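Local coordinates for protein probable benzoylformate decarboxylase (Rhodococcus jostii, PDB 7ORX) that belongs to the thiamine diphosphate-dependent enzyme family and carries thiamine diphosphate and a sodium ion, in an assembly of four chains, at residues W442-Y447 with D517-I522; F408-A413 with V451-L456. All blocks are in the same frame, centred on the assembly; numbering follows the deposited sequence.

Contact 1: W442-Y447 with D517-I522; sequences WSAAQY and DAPTLI
The carbonyl oxygen of A444, in helix 440-447, meets two ring carbons of P519: A444 O lies 3.4 Å from P519 CG and 3.6 Å from P519 CD. These are van der Waals contacts rather than hydrogen bonds. The A444 methyl group, whose bond from the backbone points at the partner segment, also joins in, with A444 CB 3.7 Å from P519 CB. A444 thus presents both a methyl group and a carbonyl to CB, CG and CD of the ring. Alanine suits this place because its short side chain lets the proline approach the helix backbone, where P519 CG also comes within 3.8 Å of A445 N. Proline supplies a compact apolar ring just before strand 520-525. Strand 425-430, helix 440-447 and strand 452-457 form a beta-alpha-beta unit of the C-terminal alpha/beta domain, and the contact sets this helix against the loop leading into strand 520-525. Outside the contact, S443 OG and Y447 OH hydrogen-bond to the backbone of L46, and W442 NE1 to P482 O of the second subunit. V495 touches both A445 and P519, while T520 enters the parallel sheet beside strand 452-457, its side chain against helix 503-515.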
ATOM      1  N   TRP C 442     -17.480  20.584 -23.895  1.00 74.76           N
ATOM      2  CA  TRP C 442     -16.485  20.881 -24.964  1.00 75.79           C
ATOM      3  C   TRP C 442     -16.300  19.666 -25.874  1.00 73.29           C
ATOM      4  O   TRP C 442     -16.394  19.839 -27.090  1.00 72.78           O
ATOM      5  CB  TRP C 442     -15.153  21.279 -24.353  1.00 78.17           C
ATOM      6  CG  TRP C 442     -14.139  21.663 -25.377  1.00 80.25           C
ATOM      7  CD1 TRP C 442     -13.995  22.895 -25.949  1.00 80.85           C
ATOM      8  CD2 TRP C 442     -13.121  20.824 -25.937  1.00 79.26           C
ATOM      9  NE1 TRP C 442     -12.952  22.876 -26.832  1.00 82.28           N
ATOM     10  CE2 TRP C 442     -12.383  21.621 -26.828  1.00 81.31           C
ATOM     11  CE3 TRP C 442     -12.762  19.494 -25.783  1.00 80.35           C
ATOM     12  CZ2 TRP C 442     -11.314  21.120 -27.566  1.00 81.21           C
ATOM     13  CZ3 TRP C 442     -11.691  18.999 -26.504  1.00 80.28           C
ATOM     14  CH2 TRP C 442     -10.985  19.805 -27.384  1.00 80.15           C
ATOM     15  N   SER C 443     -16.112  18.484 -25.293  1.00 71.58           N
ATOM     16  CA  SER C 443     -15.926  17.232 -26.055  1.00 71.25           C
ATOM     17  C   SER C 443     -17.153  16.995 -26.930  1.00 69.78           C
ATOM     18  O   SER C 443     -16.997  16.745 -28.113  1.00 70.27           O
ATOM     19  CB  SER C 443     -15.615  16.096 -25.140  1.00 71.79           C
ATOM     20  OG  SER C 443     -14.367  16.348 -24.496  1.00 73.90           O
ATOM     21  N   ALA C 444     -18.343  17.167 -26.405  1.00 68.96           N
ATOM     22  CA  ALA C 444     -19.592  17.009 -27.187  1.00 69.24           C
ATOM     23  C   ALA C 444     -19.604  17.977 -28.364  1.00 70.96           C
ATOM     24  O   ALA C 444     -20.040  17.597 -29.489  1.00 71.12           O
ATOM     25  CB  ALA C 444     -20.756  17.229 -26.264  1.00 68.42           C
ATOM     26  N   ALA C 445     -19.175  19.215 -28.122  1.00 73.10           N
ATOM     27  CA  ALA C 445     -19.156  20.251 -29.172  1.00 75.67           C
ATOM     28  C   ALA C 445     -18.150  19.870 -30.243  1.00 76.90           C
ATOM     29  O   ALA C 445     -18.578  19.746 -31.389  1.00 78.69           O
ATOM     30  CB  ALA C 445     -18.830  21.610 -28.590  1.00 77.19           C
ATOM     31  N   GLN C 446     -16.877  19.703 -29.861  1.00 78.82           N
ATOM     32  CA  GLN C 446     -15.769  19.284 -30.765  1.00 80.60           C
ATOM     33  C   GLN C 446     -16.162  18.065 -31.595  1.00 78.12           C
ATOM     34  O   GLN C 446     -15.883  18.098 -32.755  1.00 79.31           O
ATOM     35  CB  GLN C 446     -14.509  18.896 -29.992  1.00 83.73           C
ATOM     36  CG  GLN C 446     -13.761  20.095 -29.440  1.00 88.62           C
ATOM     37  CD  GLN C 446     -13.421  21.067 -30.548  1.00 91.31           C
ATOM     38  OE1 GLN C 446     -12.634  20.758 -31.445  1.00 96.78           O
ATOM     39  NE2 GLN C 446     -13.989  22.257 -30.490  1.00 88.23           N
ATOM     40  N   TYR C 447     -16.714  17.008 -31.014  1.00 75.58           N
ATOM     41  CA  TYR C 447     -16.852  15.712 -31.729  1.00 75.31           C
ATOM     42  C   TYR C 447     -18.283  15.582 -32.238  1.00 75.80           C
ATOM     43  O   TYR C 447     -18.593  14.502 -32.741  1.00 75.09           O
ATOM     44  CB  TYR C 447     -16.412  14.528 -30.862  1.00 73.35           C
ATOM     45  CG  TYR C 447     -14.949  14.585 -30.520  1.00 72.78           C
ATOM     46  CD1 TYR C 447     -13.985  14.335 -31.466  1.00 74.43           C
ATOM     47  CD2 TYR C 447     -14.525  14.925 -29.259  1.00 72.19           C
ATOM     48  CE1 TYR C 447     -12.634  14.393 -31.163  1.00 75.47           C
ATOM     49  CE2 TYR C 447     -13.181  15.016 -28.935  1.00 73.17           C
ATOM     50  CZ  TYR C 447     -12.232  14.766 -29.896  1.00 74.98           C
ATOM     51  OH  TYR C 447     -10.919  14.892 -29.569  1.00 78.39           O
ATOM     52  N   ASP C 517     -28.658  17.934 -34.488  1.00 90.92           N
ATOM     53  CA  ASP C 517     -27.482  17.134 -34.931  1.00 88.72           C
ATOM     54  C   ASP C 517     -26.305  17.503 -34.032  1.00 84.64           C
ATOM     55  O   ASP C 517     -25.174  17.247 -34.410  1.00 88.73           O
ATOM     56  CB  ASP C 517     -27.066  17.467 -36.373  1.00 96.02           C
ATOM     57  CG  ASP C 517     -28.065  17.127 -37.488  1.00103.89           C
ATOM     58  OD1 ASP C 517     -28.626  16.016 -37.464  1.00113.94           O
ATOM     59  OD2 ASP C 517     -28.281  17.975 -38.392  1.00112.80           O
ATOM     60  N   ALA C 518     -26.537  18.201 -32.935  1.00 81.61           N
ATOM     61  CA  ALA C 518     -25.463  18.783 -32.097  1.00 78.98           C
ATOM     62  C   ALA C 518     -25.861  18.669 -30.634  1.00 76.39           C
ATOM     63  O   ALA C 518     -27.047  18.604 -30.291  1.00 73.96           O
ATOM     64  CB  ALA C 518     -25.172  20.225 -32.486  1.00 79.86           C
ATOM     65  N   PRO C 519     -24.871  18.637 -29.708  1.00 75.11           N
ATOM     66  CA  PRO C 519     -25.159  18.760 -28.287  1.00 73.87           C
ATOM     67  C   PRO C 519     -26.039  19.993 -28.080  1.00 75.49           C
ATOM     68  O   PRO C 519     -25.812  21.020 -28.723  1.00 76.27           O
ATOM     69  CB  PRO C 519     -23.804  18.936 -27.607  1.00 72.23           C
ATOM     70  CG  PRO C 519     -22.894  19.324 -28.727  1.00 73.18           C
ATOM     71  CD  PRO C 519     -23.426  18.607 -29.957  1.00 73.94           C
ATOM     72  N   THR C 520     -27.012  19.831 -27.196  1.00 76.86           N
ATOM     73  CA  THR C 520     -27.979  20.865 -26.739  1.00 78.13           C
ATOM     74  C   THR C 520     -28.119  20.742 -25.230  1.00 77.33           C
ATOM     75  O   THR C 520     -28.123  19.603 -24.725  1.00 82.17           O
ATOM     76  CB  THR C 520     -29.340  20.658 -27.401  1.00 79.02           C
ATOM     77  OG1 THR C 520     -29.590  19.251 -27.388  1.00 84.60           O
ATOM     78  CG2 THR C 520     -29.339  21.141 -28.829  1.00 80.35           C
ATOM     79  N   LEU C 521     -28.193  21.870 -24.552  1.00 75.81           N
ATOM     80  CA  LEU C 521     -28.390  21.948 -23.099  1.00 74.45           C
ATOM     81  C   LEU C 521     -29.666  22.722 -22.844  1.00 74.95           C
ATOM     82  O   LEU C 521     -29.784  23.833 -23.366  1.00 78.88           O
ATOM     83  CB  LEU C 521     -27.213  22.690 -22.479  1.00 74.38           C
ATOM     84  CG  LEU C 521     -27.298  22.808 -20.968  1.00 74.95           C
ATOM     85  CD1 LEU C 521     -25.946  22.522 -20.328  1.00 75.54           C
ATOM     86  CD2 LEU C 521     -27.844  24.155 -20.557  1.00 75.39           C
ATOM     87  N   ILE C 522     -30.560  22.179 -22.034  1.00 73.26           N
ATOM     88  CA  ILE C 522     -31.749  22.911 -21.524  1.00 72.39           C
ATOM     89  C   ILE C 522     -31.551  23.116 -20.034  1.00 71.77           C
ATOM     90  O   ILE C 522     -31.445  22.135 -19.355  1.00 70.73           O
ATOM     91  CB  ILE C 522     -33.008  22.095 -21.796  1.00 72.22           C
ATOM     92  CG1 ILE C 522     -33.248  21.935 -23.291  1.00 72.86           C
ATOM     93  CG2 ILE C 522     -34.193  22.702 -21.112  1.00 72.78           C
ATOM     94  CD1 ILE C 522     -34.093  20.724 -23.617  1.00 72.98           C
TER

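Contact 2: F408-A413 with V451-L456; sequences FGLPAA and VVIIIL
CD1 of I453 is the meeting point of this helix-on-sheet packing, in which helix 409-418 lies against the parallel sheet of an alpha/beta domain, the C-terminal thiamine diphosphate-binding unit. I453 CD1 is 3.9 Å from A413 CB and 4.1 Å from L410 CD2, so one methyl group serves two residues about one helical turn apart. The side chains of L410 and I453 cross at about a right angle; the long, branched leucine brings CD2 to I453 although its CB does not point at the strand. With CG1 anti to the carbonyl carbon (chi1 -59°), I453 carries CD1 out to the helix. V451, just before the strand, adds a second foothold: its CG1 is 3.9 Å from A413 CB and 3.5 Å from A413 O. Alanine suits the middle, since its small methyl group fits between two branched neighbours, whereas the branched V451 and I453 fill the side of the segment that looks at the helix; V452 points away from it.

Further out, V452 and I453 bond through their backbones to strands 425-430 and 520-525 respectively, fixing the strand in the sheet, and E378 OE1 accepts a hydrogen bond from F408 N. Within the helix, A413 N bonds to G409 O at 2.9 Å, and A412 CB sits 3.6 Å above the centre of one face of the ring of F408, one turn earlier in the chain.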
ATOM      1  N   PHE C 408     -19.918  12.151 -12.750  1.00 70.92           N
ATOM      2  CA  PHE C 408     -20.178  11.027 -13.665  1.00 69.72           C
ATOM      3  C   PHE C 408     -21.153  11.443 -14.762  1.00 70.22           C
ATOM      4  O   PHE C 408     -20.881  11.172 -15.905  1.00 70.93           O
ATOM      5  CB  PHE C 408     -20.695   9.835 -12.876  1.00 69.02           C
ATOM      6  CG  PHE C 408     -21.281   8.725 -13.701  1.00 68.07           C
ATOM      7  CD1 PHE C 408     -20.478   7.716 -14.173  1.00 67.91           C
ATOM      8  CD2 PHE C 408     -22.644   8.664 -13.963  1.00 69.17           C
ATOM      9  CE1 PHE C 408     -21.012   6.669 -14.901  1.00 67.21           C
ATOM     10  CE2 PHE C 408     -23.179   7.615 -14.687  1.00 68.69           C
ATOM     11  CZ  PHE C 408     -22.350   6.633 -15.178  1.00 68.07           C
ATOM     12  N   GLY C 409     -22.268  12.082 -14.426  1.00 70.68           N
ATOM     13  CA  GLY C 409     -23.422  12.231 -15.338  1.00 70.17           C
ATOM     14  C   GLY C 409     -23.118  12.966 -16.630  1.00 69.72           C
ATOM     15  O   GLY C 409     -23.265  12.365 -17.717  1.00 73.41           O
ATOM     16  N   LEU C 410     -22.703  14.218 -16.560  1.00 68.53           N
ATOM     17  CA  LEU C 410     -22.493  14.992 -17.805  1.00 68.80           C
ATOM     18  C   LEU C 410     -21.555  14.228 -18.724  1.00 67.58           C
ATOM     19  O   LEU C 410     -21.912  13.952 -19.865  1.00 68.40           O
ATOM     20  CB  LEU C 410     -21.969  16.395 -17.484  1.00 70.66           C
ATOM     21  CG  LEU C 410     -22.638  17.449 -18.351  1.00 73.05           C
ATOM     22  CD1 LEU C 410     -22.470  18.855 -17.787  1.00 75.66           C
ATOM     23  CD2 LEU C 410     -22.110  17.342 -19.761  1.00 73.42           C
ATOM     24  N   PRO C 411     -20.336  13.867 -18.270  1.00 66.64           N
ATOM     25  CA  PRO C 411     -19.397  13.141 -19.109  1.00 66.12           C
ATOM     26  C   PRO C 411     -19.930  11.769 -19.524  1.00 65.59           C
ATOM     27  O   PRO C 411     -19.770  11.423 -20.654  1.00 65.91           O
ATOM     28  CB  PRO C 411     -18.165  13.004 -18.220  1.00 66.43           C
ATOM     29  CG  PRO C 411     -18.268  14.176 -17.300  1.00 66.91           C
ATOM     30  CD  PRO C 411     -19.746  14.181 -16.961  1.00 66.86           C
ATOM     31  N   ALA C 412     -20.549  11.010 -18.637  1.00 65.70           N
ATOM     32  CA  ALA C 412     -20.977   9.648 -19.016  1.00 66.38           C
ATOM     33  C   ALA C 412     -22.017   9.790 -20.107  1.00 67.23           C
ATOM     34  O   ALA C 412     -22.040   8.932 -20.965  1.00 71.37           O
ATOM     35  CB  ALA C 412     -21.508   8.864 -17.858  1.00 67.17           C
ATOM     36  N   ALA C 413     -22.821  10.838 -20.093  1.00 66.55           N
ATOM     37  CA  ALA C 413     -23.866  11.035 -21.116  1.00 67.31           C
ATOM     38  C   ALA C 413     -23.190  11.188 -22.466  1.00 67.99           C
ATOM     39  O   ALA C 413     -23.609  10.549 -23.442  1.00 69.06           O
ATOM     40  CB  ALA C 413     -24.692  12.272 -20.821  1.00 68.17           C
ATOM     41  N   VAL C 451     -25.865  14.602 -27.824  1.00 67.07           N
ATOM     42  CA  VAL C 451     -26.483  14.419 -26.479  1.00 66.28           C
ATOM     43  C   VAL C 451     -27.496  15.537 -26.255  1.00 67.50           C
ATOM     44  O   VAL C 451     -27.193  16.703 -26.604  1.00 68.01           O
ATOM     45  CB  VAL C 451     -25.534  14.567 -25.290  1.00 65.01           C
ATOM     46  CG1 VAL C 451     -25.543  13.337 -24.454  1.00 64.23           C
ATOM     47  CG2 VAL C 451     -24.143  15.035 -25.657  1.00 65.46           C
ATOM     48  N   VAL C 452     -28.526  15.227 -25.478  1.00 67.62           N
ATOM     49  CA  VAL C 452     -29.351  16.262 -24.823  1.00 69.03           C
ATOM     50  C   VAL C 452     -29.052  16.268 -23.322  1.00 68.56           C
ATOM     51  O   VAL C 452     -29.238  15.223 -22.685  1.00 69.58           O
ATOM     52  CB  VAL C 452     -30.824  15.967 -25.119  1.00 70.13           C
ATOM     53  CG1 VAL C 452     -31.726  17.003 -24.449  1.00 70.17           C
ATOM     54  CG2 VAL C 452     -31.037  15.841 -26.635  1.00 70.32           C
ATOM     55  N   ILE C 453     -28.617  17.410 -22.802  1.00 67.76           N
ATOM     56  CA  ILE C 453     -28.306  17.620 -21.366  1.00 67.77           C
ATOM     57  C   ILE C 453     -29.386  18.526 -20.760  1.00 67.76           C
ATOM     58  O   ILE C 453     -29.521  19.676 -21.190  1.00 69.17           O
ATOM     59  CB  ILE C 453     -26.901  18.223 -21.240  1.00 68.63           C
ATOM     60  CG1 ILE C 453     -25.835  17.313 -21.862  1.00 68.98           C
ATOM     61  CG2 ILE C 453     -26.551  18.520 -19.800  1.00 69.27           C
ATOM     62  CD1 ILE C 453     -25.699  15.984 -21.186  1.00 67.79           C
ATOM     63  N   ILE C 454     -30.123  18.022 -19.777  1.00 66.80           N
ATOM     64  CA  ILE C 454     -31.116  18.804 -19.005  1.00 67.67           C
ATOM     65  C   ILE C 454     -30.536  19.046 -17.626  1.00 68.10           C
ATOM     66  O   ILE C 454     -30.372  18.081 -16.874  1.00 68.36           O
ATOM     67  CB  ILE C 454     -32.444  18.052 -18.940  1.00 67.39           C
ATOM     68  CG1 ILE C 454     -33.010  17.839 -20.340  1.00 67.73           C
ATOM     69  CG2 ILE C 454     -33.403  18.778 -18.041  1.00 67.21           C
ATOM     70  CD1 ILE C 454     -34.215  16.901 -20.374  1.00 67.80           C
ATOM     71  N   ILE C 455     -30.191  20.287 -17.327  1.00 69.67           N
ATOM     72  CA  ILE C 455     -29.748  20.706 -15.972  1.00 70.18           C
ATOM     73  C   ILE C 455     -31.021  20.967 -15.171  1.00 69.95           C
ATOM     74  O   ILE C 455     -31.756  21.804 -15.592  1.00 70.93           O
ATOM     75  CB  ILE C 455     -28.875  21.968 -16.053  1.00 71.39           C
ATOM     76  CG1 ILE C 455     -27.659  21.807 -16.973  1.00 71.66           C
ATOM     77  CG2 ILE C 455     -28.465  22.394 -14.671  1.00 72.26           C
ATOM     78  CD1 ILE C 455     -26.823  20.609 -16.678  1.00 71.29           C
ATOM     79  N   LEU C 456     -31.288  20.232 -14.103  1.00 69.63           N
ATOM     80  CA  LEU C 456     -32.372  20.545 -13.163  1.00 70.12           C
ATOM     81  C   LEU C 456     -31.760  21.492 -12.154  1.00 70.77           C
ATOM     82  O   LEU C 456     -30.992  21.016 -11.324  1.00 69.38           O
ATOM     83  CB  LEU C 456     -32.866  19.291 -12.463  1.00 71.38           C
ATOM     84  CG  LEU C 456     -33.743  18.386 -13.309  1.00 72.03           C
ATOM     85  CD1 LEU C 456     -32.919  17.622 -14.297  1.00 72.51           C
ATOM     86  CD2 LEU C 456     -34.460  17.363 -12.462  1.00 72.15           C
TER

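Overall arrangement
Contacts 1 and 2 lie about 11 Å apart, centre to centre, and share one parallel sheet, in which strands 452-457 and 520-525 are neighbours. Their strands are probably hydrogen-bonded directly: I522 N lies 2.8 Å from I453 O, and I453 N lies 3.0 Å from T520 O. The apolar side chains continue the join, with L521 CD1 3.8 Å from I455 CG1. Along the chain the segments alternate, and helix 440-447 of contact 1 leads into strand 452-457 of contact 2. In contact 2 the L410 side chain does not touch the ligand, being about 10 Å from a bound thiamine diphosphate and about 13 Å from a bound sodium ion, which N458, just past that strand, helps to bind.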